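Local coordinates for uncharacterized protein (Acinetobacter baumannii, PDB 5D66) that is of unknown function but folds as an ankyrin repeat domain, a scaffold that in other proteins commonly binds partner proteins, at residues 104-109 and 116-121. Sequence-based numbering, arbitrary orientation. Where two conformers were deposited one is given.
Sequences TALIPA and ETVRTL
Glu116 O is the best-held polar atom, gripped by two donors of Thr120. Thr120 N gives Glu116 O the helical bond at 3.0 Å, and Thr120 OG1 adds a second to Glu116 O at 2.9 Å, from above the carbonyl plane. On the outer side of the same helix, Arg119 meets the Glu116 carboxylate side-on. Its NE goes to OE1 and its NH2 to the syn lone pair of OE2, both nearly straight. The salt-bridged pair takes no part in the contact with 104-109. There the side chains meet through apolar atoms, and all six touching residues are buried. Leu121 is central, its CG beside its backbone N (chi1 -68°). Leu121 CD1 lies 3.6 Å from Ala105 O and 3.7 Å from Leu106 CA. Leu106 brings its end nearer to the other helix, with CG anti to the backbone N (chi1 177°). The Leu106 and Val118 side chains cross at about a right angle, with Leu106 CD1 3.9 Å from Val118 CA. The same methyl also touches Leu121 CB. Ala109 is small enough for close approach: Ala109 CB packs on Thr117 CG2 at 3.6 Å, while Val118 CG2 rests on the Ala109 carbonyl carbon. At the other end, Thr104 OG1 caps the turn into the first helix through a weak bond from Leu106 N. Helices 106-111 and 115-124 form the helix-turn-helix hairpin characteristic of ankyrin repeats. The pair is sandwiched in the stack: Tyr73 of helix 72-79 touches Ala105 and Leu121, Leu85 of helix 82-90 meets Thr117, and helix 150-162 packs on Leu106 and Val118.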
ATOM      1  N   THR A 104       0.559   5.363  -5.196  1.00  5.38           N
ATOM      2  CA  THR A 104       0.974   3.997  -5.119  1.00  4.96           C
ATOM      3  C   THR A 104       0.707   3.415  -3.731  1.00  5.00           C
ATOM      4  O   THR A 104       0.343   4.144  -2.820  1.00  6.15           O
ATOM      5  CB  THR A 104       2.477   3.917  -5.374  1.00  5.42           C
ATOM      6  OG1 THR A 104       3.097   4.612  -4.284  1.00  5.82           O
ATOM      7  CG2 THR A 104       2.925   4.470  -6.685  1.00  6.14           C
ATOM      8  N   ALA A 105       0.934   2.118  -3.564  1.00  5.48           N
ATOM      9  CA  ALA A 105       0.814   1.503  -2.237  1.00  5.56           C
ATOM     10  C   ALA A 105       1.834   2.072  -1.243  1.00  5.28           C
ATOM     11  O   ALA A 105       1.640   2.016  -0.038  1.00  6.42           O
ATOM     12  CB  ALA A 105       0.935  -0.017  -2.338  1.00  6.39           C
ATOM     13  N   LEU A 106       2.969   2.540  -1.765  1.00  4.77           N
ATOM     14  CA  LEU A 106       4.025   3.062  -0.927  1.00  5.01           C
ATOM     15  C   LEU A 106       3.662   4.320  -0.203  1.00  4.78           C
ATOM     16  O   LEU A 106       4.117   4.544   0.929  1.00  5.57           O
ATOM     17  CB  LEU A 106       5.291   3.279  -1.770  1.00  4.85           C
ATOM     18  CG  LEU A 106       6.481   3.868  -1.139  1.00  5.28           C
ATOM     19  CD1 LEU A 106       6.963   2.979   0.072  1.00  5.84           C
ATOM     20  CD2 LEU A 106       7.607   4.035  -2.105  1.00  6.81           C
ATOM     21  N   ILE A 107       2.913   5.199  -0.829  1.00  4.65           N
ATOM     22  CA  ILE A 107       2.624   6.522  -0.246  1.00  4.58           C
ATOM     23  C   ILE A 107       1.832   6.370   1.076  1.00  5.11           C
ATOM     24  O   ILE A 107       2.274   6.919   2.108  1.00  5.30           O
ATOM     25  CB  ILE A 107       2.003   7.488  -1.247  1.00  4.83           C
ATOM     26  CG1 ILE A 107       2.999   7.746  -2.391  1.00  5.32           C
ATOM     27  CG2 ILE A 107       1.679   8.797  -0.510  1.00  5.82           C
ATOM     28  CD1 ILE A 107       2.492   8.643  -3.452  1.00  5.73           C
ATOM     29  N   PRO A 108       0.716   5.622   1.121  1.00  4.92           N
ATOM     30  CA  PRO A 108       0.027   5.451   2.413  1.00  5.27           C
ATOM     31  C   PRO A 108       0.839   4.677   3.412  1.00  4.99           C
ATOM     32  O   PRO A 108       0.744   4.916   4.629  1.00  5.83           O
ATOM     33  CB  PRO A 108      -1.288   4.784   2.036  1.00  6.08           C
ATOM     34  CG  PRO A 108      -1.009   4.114   0.716  1.00  6.94           C
ATOM     35  CD  PRO A 108      -0.121   5.109   0.022  1.00  5.70           C
ATOM     36  N   ALA A 109       1.671   3.723   2.982  1.00  5.22           N
ATOM     37  CA  ALA A 109       2.522   2.991   3.910  1.00  6.11           C
ATOM     38  C   ALA A 109       3.465   3.970   4.608  1.00  5.71           C
ATOM     39  O   ALA A 109       3.667   3.906   5.838  1.00  6.07           O
ATOM     40  CB  ALA A 109       3.276   1.927   3.180  1.00  6.18           C
ATOM     41  N   GLU A 116       8.235  -1.572   7.868  0.70  5.96           N
ATOM     42  CA  GLU A 116       8.587  -2.801   7.136  0.70  6.18           C
ATOM     43  C   GLU A 116       7.824  -2.868   5.812  0.70  5.64           C
ATOM     44  O   GLU A 116       8.351  -3.385   4.833  0.70  6.19           O
ATOM     45  CB  GLU A 116       8.350  -4.068   7.958  0.70  7.12           C
ATOM     46  CG  GLU A 116       9.228  -4.145   9.183  0.70  7.79           C
ATOM     47  CD  GLU A 116      10.661  -3.922   8.871  0.70 10.06           C
ATOM     48  OE1 GLU A 116      11.192  -4.507   7.916  0.70 11.10           O
ATOM     49  OE2 GLU A 116      11.305  -3.103   9.541  0.70 14.71           O
ATOM     50  N   THR A 117       6.622  -2.307   5.766  1.00  5.40           N
ATOM     51  CA  THR A 117       5.861  -2.237   4.509  1.00  5.36           C
ATOM     52  C   THR A 117       6.574  -1.294   3.509  1.00  5.52           C
ATOM     53  O   THR A 117       6.735  -1.628   2.339  1.00  5.11           O
ATOM     54  CB  THR A 117       4.461  -1.785   4.760  1.00  5.91           C
ATOM     55  OG1 THR A 117       3.790  -2.714   5.621  1.00  7.34           O
ATOM     56  CG2 THR A 117       3.662  -1.677   3.494  1.00  5.68           C
ATOM     57  N   VAL A 118       7.052  -0.144   3.985  1.00  4.81           N
ATOM     58  CA  VAL A 118       7.856   0.741   3.177  1.00  5.14           C
ATOM     59  C   VAL A 118       9.108   0.019   2.629  1.00  4.90           C
ATOM     60  O   VAL A 118       9.391   0.072   1.441  1.00  5.03           O
ATOM     61  CB  VAL A 118       8.217   2.033   3.950  1.00  5.16           C
ATOM     62  CG1 VAL A 118       9.341   2.810   3.226  1.00  5.68           C
ATOM     63  CG2 VAL A 118       6.993   2.872   4.162  1.00  5.06           C
ATOM     64  N   ARG A 119       9.810  -0.651   3.529  0.80  4.96           N
ATOM     65  CA  ARG A 119      11.017  -1.380   3.121  0.80  5.36           C
ATOM     66  C   ARG A 119      10.681  -2.375   1.984  0.80  4.99           C
ATOM     67  O   ARG A 119      11.394  -2.463   0.991  0.80  5.61           O
ATOM     68  CB  ARG A 119      11.649  -2.078   4.337  0.80  5.79           C
ATOM     69  CG  ARG A 119      13.025  -2.589   4.086  0.80  7.19           C
ATOM     70  CD  ARG A 119      13.557  -3.489   5.244  0.80  8.19           C
ATOM     71  NE  ARG A 119      13.274  -3.064   6.636  0.80  9.68           N
ATOM     72  CZ  ARG A 119      13.883  -2.051   7.272  0.80 11.04           C
ATOM     73  NH1 ARG A 119      14.897  -1.412   6.729  0.80 11.07           N
ATOM     74  NH2 ARG A 119      13.496  -1.729   8.495  0.80 12.21           N
ATOM     75  N   THR A 120       9.638  -3.128   2.182  1.00  4.98           N
ATOM     76  CA  THR A 120       9.183  -4.151   1.257  1.00  5.43           C
ATOM     77  C   THR A 120       8.823  -3.570  -0.091  1.00  4.83           C
ATOM     78  O   THR A 120       9.189  -4.135  -1.145  1.00  5.96           O
ATOM     79  CB  THR A 120       8.027  -4.918   1.879  1.00  6.46           C
ATOM     80  OG1 THR A 120       8.486  -5.626   3.072  1.00  7.91           O
ATOM     81  CG2 THR A 120       7.405  -5.951   0.940  1.00  7.82           C
ATOM     82  N   LEU A 121       8.064  -2.493  -0.100  1.00  4.58           N
ATOM     83  CA  LEU A 121       7.646  -1.852  -1.333  1.00  4.77           C
ATOM     84  C   LEU A 121       8.783  -1.207  -2.090  1.00  4.37           C
ATOM     85  O   LEU A 121       8.814  -1.250  -3.306  1.00  5.30           O
ATOM     86  CB  LEU A 121       6.490  -0.900  -1.063  1.00  4.76           C
ATOM     87  CG  LEU A 121       5.168  -1.600  -0.652  1.00  5.31           C
ATOM     88  CD1 LEU A 121       4.197  -0.528  -0.152  1.00  5.98           C
ATOM     89  CD2 LEU A 121       4.533  -2.344  -1.750  1.00  6.15           C
TER